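Local coordinates for protein glutathione S-transferase (Pseudomonas fluorescens, PDB 3M3M) that probably acts as a glutathione transferase, binding glutathione and conjugating its thiol to electrophilic compounds, at residues 108-113 and 122-127; 151-154 and 159-162; 166-171 and 182-187. All coordinates share one frame; numbering follows the deposited sequence.

Contact 1 (108-113 and 122-127); sequences IAVARF and EERREE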
loop_
_atom_site.group_PDB
_atom_site.type_symbol
_atom_site.label_atom_id
_atom_site.label_comp_id
_atom_site.label_asym_id
_atom_site.label_seq_id
_atom_site.Cartn_x
_atom_site.Cartn_y
_atom_site.Cartn_z
ATOM N N ILE A 108 8.840 -1.891 6.459
ATOM C CA ILE A 108 9.102 -0.845 5.456
ATOM C C ILE A 108 8.394 0.411 5.895
ATOM O O ILE A 108 9.036 1.445 5.971
ATOM C CB ILE A 108 8.720 -1.233 4.016
ATOM C CG1 ILE A 108 9.323 -2.636 3.634
ATOM C CG2 ILE A 108 9.005 -0.049 3.041
ATOM C CD1 ILE A 108 10.838 -2.685 3.549
ATOM N N ALA A 109 7.124 0.331 6.243
ATOM C CA ALA A 109 6.372 1.553 6.562
ATOM C C ALA A 109 6.874 2.170 7.878
ATOM O O ALA A 109 6.979 3.394 7.967
ATOM C CB ALA A 109 4.827 1.282 6.704
ATOM N N VAL A 110 7.148 1.336 8.889
ATOM C CA VAL A 110 7.549 1.883 10.185
ATOM C C VAL A 110 8.984 2.459 10.116
ATOM O O VAL A 110 9.269 3.503 10.734
ATOM C CB VAL A 110 7.341 0.831 11.326
ATOM C CG1 VAL A 110 7.701 1.396 12.732
ATOM C CG2 VAL A 110 5.850 0.440 11.375
ATOM N N ALA A 111 9.874 1.808 9.362
ATOM C CA ALA A 111 11.249 2.413 9.208
ATOM C C ALA A 111 11.117 3.791 8.563
ATOM O O ALA A 111 11.823 4.767 8.924
ATOM C CB ALA A 111 12.120 1.508 8.325
ATOM N N ARG A 112 10.277 3.862 7.530
ATOM C CA ARG A 112 10.070 5.176 6.835
ATOM C C ARG A 112 9.470 6.171 7.839
ATOM O O ARG A 112 9.834 7.345 7.846
ATOM C CB ARG A 112 9.116 4.942 5.649
ATOM C CG ARG A 112 8.500 6.299 5.116
ATOM C CD ARG A 112 7.891 6.004 3.706
ATOM N NE ARG A 112 7.247 7.219 3.116
ATOM C CZ ARG A 112 5.990 7.607 3.323
ATOM N NH1 ARG A 112 5.207 6.929 4.179
ATOM N NH2 ARG A 112 5.444 8.605 2.605
ATOM N N PHE A 113 8.531 5.743 8.680
ATOM C CA PHE A 113 7.977 6.691 9.692
ATOM C C PHE A 113 9.074 7.197 10.620
ATOM O O PHE A 113 9.229 8.410 10.796
ATOM C CB PHE A 113 6.867 6.063 10.517
ATOM C CG PHE A 113 6.304 7.004 11.521
ATOM C CD1 PHE A 113 5.447 8.011 11.131
ATOM C CD2 PHE A 113 6.660 6.870 12.889
ATOM C CE1 PHE A 113 4.916 8.876 12.090
ATOM C CE2 PHE A 113 6.156 7.782 13.821
ATOM C CZ PHE A 113 5.312 8.772 13.413
ATOM N N GLU A 122 17.747 8.911 18.006
ATOM C CA GLU A 122 18.601 7.892 18.654
ATOM C C GLU A 122 17.852 6.860 19.442
ATOM O O GLU A 122 18.253 5.695 19.428
ATOM C CB GLU A 122 19.657 8.549 19.577
ATOM C CG GLU A 122 20.861 8.906 18.751
ATOM C CD GLU A 122 21.505 7.710 17.972
ATOM O OE1 GLU A 122 21.900 6.682 18.604
ATOM O OE2 GLU A 122 21.668 7.821 16.723
ATOM N N GLU A 123 16.788 7.253 20.132
ATOM C CA GLU A 123 16.022 6.352 20.996
ATOM C C GLU A 123 15.369 5.207 20.176
ATOM O O GLU A 123 14.888 4.241 20.742
ATOM C CB GLU A 123 14.885 7.078 21.768
ATOM C CG GLU A 123 15.228 8.457 22.452
ATOM C CD GLU A 123 15.311 9.675 21.418
ATOM O OE1 GLU A 123 16.446 9.984 20.907
ATOM O OE2 GLU A 123 14.249 10.302 21.120
ATOM N N ARG A 124 15.224 5.407 18.870
ATOM C CA ARG A 124 14.557 4.381 18.005
ATOM C C ARG A 124 15.570 3.703 17.086
ATOM O O ARG A 124 15.216 2.861 16.258
ATOM C CB ARG A 124 13.398 4.990 17.224
ATOM C CG ARG A 124 12.275 5.538 18.146
ATOM C CD ARG A 124 11.051 5.910 17.318
ATOM N NE ARG A 124 10.291 4.705 16.947
ATOM C CZ ARG A 124 9.074 4.707 16.433
ATOM N NH1 ARG A 124 8.437 5.878 16.213
ATOM N NH2 ARG A 124 8.474 3.531 16.132
ATOM N N ARG A 125 16.853 4.016 17.249
ATOM C CA ARG A 125 17.826 3.462 16.311
ATOM C C ARG A 125 17.921 1.909 16.371
ATOM O O ARG A 125 18.012 1.273 15.332
ATOM C CB ARG A 125 19.214 4.091 16.466
ATOM C CG ARG A 125 20.139 3.585 15.377
ATOM C CD ARG A 125 21.520 4.281 15.287
ATOM N NE ARG A 125 21.397 5.512 14.497
ATOM C CZ ARG A 125 21.362 5.580 13.162
ATOM N NH1 ARG A 125 21.495 4.483 12.399
ATOM N NH2 ARG A 125 21.192 6.770 12.598
ATOM N N GLU A 126 17.968 1.330 17.560
ATOM C CA GLU A 126 18.072 -0.138 17.654
ATOM C C GLU A 126 16.828 -0.792 16.963
ATOM O O GLU A 126 16.955 -1.784 16.217
ATOM C CB GLU A 126 18.156 -0.541 19.132
ATOM C CG GLU A 126 17.866 -2.025 19.449
ATOM C CD GLU A 126 18.436 -2.467 20.832
ATOM O OE1 GLU A 126 19.239 -1.687 21.435
ATOM O OE2 GLU A 126 18.106 -3.604 21.274
ATOM N N GLU A 127 15.653 -0.287 17.285
ATOM C CA GLU A 127 14.347 -0.702 16.673
ATOM C C GLU A 127 14.450 -0.642 15.170
ATOM O O GLU A 127 14.097 -1.610 14.474
ATOM C CB GLU A 127 13.218 0.213 17.136
ATOM C CG GLU A 127 11.902 -0.010 16.446
ATOM C CD GLU A 127 10.813 0.971 16.863
ATOM O OE1 GLU A 127 11.089 1.847 17.700
ATOM O OE2 GLU A 127 9.687 0.861 16.317
#

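Contact 2 (151-154 and 159-162); sequences YLVG and IADI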
loop_
_atom_site.group_PDB
_atom_site.type_symbol
_atom_site.label_atom_id
_atom_site.label_comp_id
_atom_site.label_asym_id
_atom_site.label_seq_id
_atom_site.Cartn_x
_atom_site.Cartn_y
_atom_site.Cartn_z
ATOM N N TYR A 151 5.311 -9.582 -12.838
ATOM C CA TYR A 151 4.455 -9.026 -11.733
ATOM C C TYR A 151 4.422 -10.123 -10.680
ATOM O O TYR A 151 4.998 -11.227 -10.888
ATOM C CB TYR A 151 3.035 -8.721 -12.212
ATOM C CG TYR A 151 3.044 -7.541 -13.161
ATOM C CD1 TYR A 151 3.188 -6.224 -12.691
ATOM C CD2 TYR A 151 2.930 -7.743 -14.518
ATOM C CE1 TYR A 151 3.205 -5.124 -13.604
ATOM C CE2 TYR A 151 2.985 -6.655 -15.427
ATOM C CZ TYR A 151 3.089 -5.366 -14.949
ATOM O OH TYR A 151 3.047 -4.305 -15.867
ATOM N N LEU A 152 3.852 -9.812 -9.514
ATOM C CA LEU A 152 3.952 -10.836 -8.442
ATOM C C LEU A 152 3.166 -12.065 -8.777
ATOM O O LEU A 152 3.575 -13.178 -8.345
ATOM C CB LEU A 152 3.485 -10.222 -7.065
ATOM C CG LEU A 152 4.545 -9.208 -6.621
ATOM C CD1 LEU A 152 3.876 -8.391 -5.503
ATOM C CD2 LEU A 152 5.821 -9.868 -6.101
ATOM N N VAL A 153 2.048 -11.898 -9.516
ATOM C CA VAL A 153 1.216 -13.023 -9.889
ATOM C C VAL A 153 1.257 -13.111 -11.424
ATOM O O VAL A 153 0.491 -12.415 -12.115
ATOM C CB VAL A 153 -0.229 -12.936 -9.347
ATOM C CG1 VAL A 153 -1.088 -14.171 -9.755
ATOM C CG2 VAL A 153 -0.257 -12.815 -7.726
ATOM N N GLY A 154 2.237 -13.888 -11.925
ATOM C CA GLY A 154 2.354 -14.084 -13.366
ATOM C C GLY A 154 2.572 -12.841 -14.193
ATOM O O GLY A 154 3.441 -12.012 -13.881
ATOM N N ILE A 159 -3.851 -6.248 -7.893
ATOM C CA ILE A 159 -3.834 -5.506 -6.631
ATOM C C ILE A 159 -2.780 -6.053 -5.685
ATOM O O ILE A 159 -2.519 -5.423 -4.694
ATOM C CB ILE A 159 -5.253 -5.562 -5.916
ATOM C CG1 ILE A 159 -5.768 -7.014 -5.714
ATOM C CG2 ILE A 159 -6.258 -4.780 -6.852
ATOM C CD1 ILE A 159 -7.203 -7.005 -5.005
ATOM N N ALA A 160 -2.180 -7.214 -5.983
ATOM C CA ALA A 160 -0.978 -7.582 -5.149
ATOM C C ALA A 160 0.170 -6.627 -5.440
ATOM O O ALA A 160 0.873 -6.224 -4.521
ATOM C CB ALA A 160 -0.491 -9.014 -5.479
ATOM N N ASP A 161 0.398 -6.296 -6.707
ATOM C CA ASP A 161 1.488 -5.321 -7.029
ATOM C C ASP A 161 1.155 -3.971 -6.432
ATOM O O ASP A 161 2.033 -3.313 -5.935
ATOM C CB ASP A 161 1.566 -5.208 -8.577
ATOM C CG ASP A 161 1.853 -6.581 -9.239
ATOM O OD1 ASP A 161 2.935 -7.164 -9.046
ATOM O OD2 ASP A 161 0.955 -7.070 -9.927
ATOM N N ILE A 162 -0.093 -3.514 -6.598
ATOM C CA ILE A 162 -0.508 -2.205 -6.062
ATOM C C ILE A 162 -0.238 -2.210 -4.513
ATOM O O ILE A 162 0.390 -1.250 -3.952
ATOM C CB ILE A 162 -1.933 -1.926 -6.328
ATOM C CG1 ILE A 162 -2.151 -1.719 -7.880
ATOM C CG2 ILE A 162 -2.379 -0.646 -5.528
ATOM C CD1 ILE A 162 -3.611 -1.754 -8.282
HETATM O O HOH W 1 0.311 -9.657 -10.066
#

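Contact 3 (166-171 and 182-187); sequences AYTHVA and PGIQAW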
loop_
_atom_site.group_PDB
_atom_site.type_symbol
_atom_site.label_atom_id
_atom_site.label_comp_id
_atom_site.label_asym_id
_atom_site.label_seq_id
_atom_site.Cartn_x
_atom_site.Cartn_y
_atom_site.Cartn_z
ATOM N N ALA A 166 3.039 0.373 -2.987
ATOM C CA ALA A 166 2.762 1.619 -2.258
ATOM C C ALA A 166 3.901 1.986 -1.302
ATOM O O ALA A 166 4.346 3.147 -1.339
ATOM C CB ALA A 166 1.381 1.536 -1.493
ATOM N N TYR A 167 4.365 1.072 -0.437
ATOM C CA TYR A 167 5.472 1.433 0.369
ATOM C C TYR A 167 6.813 1.035 -0.288
ATOM O O TYR A 167 7.828 1.647 0.060
ATOM C CB TYR A 167 5.392 0.702 1.744
ATOM C CG TYR A 167 4.405 1.463 2.647
ATOM C CD1 TYR A 167 4.795 2.686 3.244
ATOM C CD2 TYR A 167 3.181 0.885 2.946
ATOM C CE1 TYR A 167 3.862 3.381 4.112
ATOM C CE2 TYR A 167 2.280 1.529 3.841
ATOM C CZ TYR A 167 2.638 2.750 4.418
ATOM O OH TYR A 167 1.671 3.421 5.255
ATOM N N THR A 168 6.817 -0.009 -1.092
ATOM C CA THR A 168 8.177 -0.354 -1.611
ATOM C C THR A 168 8.770 0.833 -2.423
ATOM O O THR A 168 9.962 1.076 -2.331
ATOM C CB THR A 168 8.150 -1.609 -2.464
ATOM O OG1 THR A 168 7.621 -2.715 -1.693
ATOM C CG2 THR A 168 9.604 -2.013 -2.910
ATOM N N HIS A 169 7.962 1.500 -3.208
ATOM C CA HIS A 169 8.480 2.598 -4.039
ATOM C C HIS A 169 9.104 3.751 -3.223
ATOM O O HIS A 169 9.881 4.522 -3.836
ATOM C CB HIS A 169 7.413 3.079 -5.065
ATOM C CG HIS A 169 6.620 4.258 -4.613
ATOM N ND1 HIS A 169 5.661 4.194 -3.633
ATOM C CD2 HIS A 169 6.621 5.548 -5.057
ATOM C CE1 HIS A 169 5.088 5.378 -3.482
ATOM N NE2 HIS A 169 5.683 6.234 -4.313
ATOM N N VAL A 170 8.765 3.885 -1.911
ATOM C CA VAL A 170 9.349 4.902 -1.026
ATOM C C VAL A 170 10.225 4.240 0.076
ATOM O O VAL A 170 10.536 4.829 1.115
ATOM C CB VAL A 170 8.269 5.858 -0.419
ATOM C CG1 VAL A 170 7.763 6.803 -1.563
ATOM C CG2 VAL A 170 7.097 5.092 0.183
ATOM N N ALA A 171 10.695 2.993 -0.196
ATOM C CA ALA A 171 11.463 2.278 0.830
ATOM C C ALA A 171 12.780 3.006 1.097
ATOM O O ALA A 171 13.269 2.956 2.226
ATOM C CB ALA A 171 11.709 0.848 0.447
ATOM N N PRO A 182 17.564 -5.246 -8.204
ATOM C CA PRO A 182 17.188 -4.847 -9.552
ATOM C C PRO A 182 15.941 -5.442 -10.102
ATOM O O PRO A 182 15.291 -4.818 -11.061
ATOM C CB PRO A 182 18.409 -5.303 -10.447
ATOM C CG PRO A 182 19.104 -6.374 -9.520
ATOM C CD PRO A 182 18.888 -5.913 -8.123
ATOM N N GLY A 183 15.531 -6.610 -9.582
ATOM C CA GLY A 183 14.272 -7.135 -10.064
ATOM C C GLY A 183 13.123 -6.256 -9.523
ATOM O O GLY A 183 12.146 -6.015 -10.245
ATOM N N ILE A 184 13.218 -5.874 -8.245
ATOM C CA ILE A 184 12.204 -4.870 -7.691
ATOM C C ILE A 184 12.193 -3.557 -8.493
ATOM O O ILE A 184 11.149 -3.067 -8.896
ATOM C CB ILE A 184 12.393 -4.619 -6.233
ATOM C CG1 ILE A 184 12.144 -5.980 -5.496
ATOM C CG2 ILE A 184 11.375 -3.519 -5.690
ATOM C CD1 ILE A 184 12.271 -5.847 -3.898
ATOM N N GLN A 185 13.383 -3.036 -8.786
ATOM C CA GLN A 185 13.437 -1.774 -9.525
ATOM C C GLN A 185 12.792 -1.933 -10.892
ATOM O O GLN A 185 12.040 -1.042 -11.329
ATOM C CB GLN A 185 14.906 -1.259 -9.588
ATOM C CG GLN A 185 15.524 -0.913 -8.296
ATOM C CD GLN A 185 17.007 -0.449 -8.528
ATOM O OE1 GLN A 185 17.793 -1.163 -9.196
ATOM N NE2 GLN A 185 17.378 0.677 -7.920
ATOM N N ALA A 186 12.999 -3.050 -11.602
ATOM C CA ALA A 186 12.425 -3.188 -12.950
ATOM C C ALA A 186 10.900 -3.362 -12.853
ATOM O O ALA A 186 10.142 -2.925 -13.676
ATOM C CB ALA A 186 13.063 -4.429 -13.695
ATOM N N TRP A 187 10.451 -4.039 -11.776
ATOM C CA TRP A 187 8.999 -4.116 -11.529
ATOM C C TRP A 187 8.375 -2.743 -11.209
ATOM O O TRP A 187 7.245 -2.412 -11.703
ATOM C CB TRP A 187 8.803 -5.120 -10.388
ATOM C CG TRP A 187 7.444 -5.133 -9.724
ATOM C CD1 TRP A 187 6.321 -5.774 -10.094
ATOM C CD2 TRP A 187 7.186 -4.523 -8.450
ATOM N NE1 TRP A 187 5.291 -5.542 -9.128
ATOM C CE2 TRP A 187 5.828 -4.830 -8.093
ATOM C CE3 TRP A 187 7.998 -3.761 -7.591
ATOM C CZ2 TRP A 187 5.217 -4.365 -6.858
ATOM C CZ3 TRP A 187 7.403 -3.286 -6.340
ATOM C CH2 TRP A 187 6.025 -3.616 -6.014
#

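Contact 1 (108-113 and 122-127)
Arg-124 NH2 donates to Glu-127 OE2 at 2.9 Å, an almost straight bond (169°), and Val-110 CG1 rests against the pair. The setting is the hairpin between helices 87-117 and 125-146, consecutive members of the all-helical C-terminal domain of a glutathione transferase; the contact lies at the surface, where the second helix starts. It illustrates how an ion pair made within one segment can serve as a packing surface for another. Arg-124 holds the carboxylate side-on, its NE reaching Glu-127 OE1 at 3.1 Å while NH2 takes the second oxygen. Both oxygens stay close to the guanidinium plane, yet NE meets OE1 from above the carboxylate plane. The two grips fix the rotation of both groups, and a bend at chi3 of Arg-124 (78°) brings the guanidinium beside the carboxylate of Glu-127, with its outer nitrogens toward helix 87-117. The remaining terminal nitrogen, NH1, forms a salt bridge with Glu-118 in the connecting loop. Replacing Arg-124 by an alanine would probably leave Glu-127 and Glu-118 without their shared positive mate and open a gap beside Phe-113. From the helix 87-117 side, the contact is made by carbon alone. Val-110 CG1, placed anti to the backbone N, lies 4.1 Å from Arg-124 NH2 and equally far from Glu-127 OE2. Phe-113 offers the rim of its ring, with ring and guanidinium planes 62° apart, an edge approach in which Arg-124 NH1 stands 3.8 Å from Phe-113 CE2.

Contact 2 (151-154 and 159-162)
The carboxylate of Asp-161 reaches back from the first turn of helix 159-168 to the preceding loop, where its OD1 receives the backbone N-H of Leu-152 at 2.8 Å. The bond is nearly straight (166°) and uses the syn lone pair. With CG anti to the carbonyl carbon (chi1 -59°), the carboxylate is brought to the loop. Carbon closes in around the same group: Tyr-151 CB lies 3.5 Å from Asp-161 OD2, the ring and carboxylate planes 67° apart, while the side chain of Leu-152 slides past that of Asp-161 in the opposite direction and sets CD1 3.8 Å from Ala-160 O. Val-153 CG2 also packs on Ala-160 CB, at 4.4 Å. A water extends the link, accepting from Val-153 N at 2.9 Å and lying 2.7 Å from Asp-161 OD2. The run from Ser-158 to Asp-161 is consistent with the Ser/Thr-x-x-Asp capping box known at this helix start in glutathione transferases: Asp-161 OD2 takes the N-H of Ser-158 as the box arm, and Ser-158 OG additionally accepts from Ala-160 N. Contact between Ile-162 and Tyr-157 fits the accompanying hydrophobic staple. Further out, Trp-187 NE1 is a second donor to Asp-161 OD1. Gripped by these donors at a helix N-terminus, the buried carboxylate is likely to keep its negative charge. Behind Val-153 and Ala-160 stands Trp-96 of helix 87-117, and the ring of Tyr-151 meets that of Tyr-157.

Contact 3 (166-171 and 182-187)
Helices 159-168 and 182-192 of the C-terminal helical domain, joined by a long connection, pack together in the buried interior, and the contact is a compact example of two helices meeting through very few side chains. Thr-168 supplies the whole of one side. Its methyl CG2 meets the branch methyl CG2 of Ile-184 tip to tip at 3.6 Å, with the two side chains crossing at about a right angle. The same Thr-168 CG2 lies 4.3 Å from Trp-187 CZ3, at the edge of the indole and near its plane, so one methyl touches an aliphatic branch and an aromatic rim that lie next to each other. The chi1 of Thr-168 (-58°) divides its two functions: CG2 stands anti to the backbone N and faces the neighbouring helix, while OG1 turns back to bond to Leu-164 O of its own helix. A type I turn begins at Thr-168 and runs to Ala-171. Within it, His-169 ND1 makes a bent bond (131°) to Ala-166 O at 2.8 Å, from above the carbonyl plane, and Tyr-165 stacks on the imidazole. Adjacent Tyr-167 belongs to the glutathione pocket, but the side chain of Thr-168 is about 14 Å from the bound glutathione. Around the contact, Tyr-167 leans on Ala-109 and Glu-105 of helix 87-117, whereas helix 125-146 places Leu-139 against Ile-184, Met-142 and Leu-146 against Trp-187, and the carboxylate of Glu-143 at the backbone N-H groups of Gly-183 and Ile-184.

In the fold
The three contacts follow one another along the chain, each closing before the next opens, and all fall in the C-terminal helical domain. Contact 1 joins helices 87-117 and 125-146 at the surface. Contacts 2 and 3 use the two ends of helix 159-168 in the interior, their centres about 12 Å apart, and are coupled where Trp-187 of contact 3 meets Asp-161 of contact 2. Contacts 1 and 2 do not touch, their centres about 27 Å and their nearest atoms about 11 Å apart. Contact 3 bridges this span, since Ala-109 CB packs on Tyr-167 CE1 at 3.5 Å. That tyrosine belongs to the glutathione pocket, so helix 159-168 runs from the interior of the domain to that pocket.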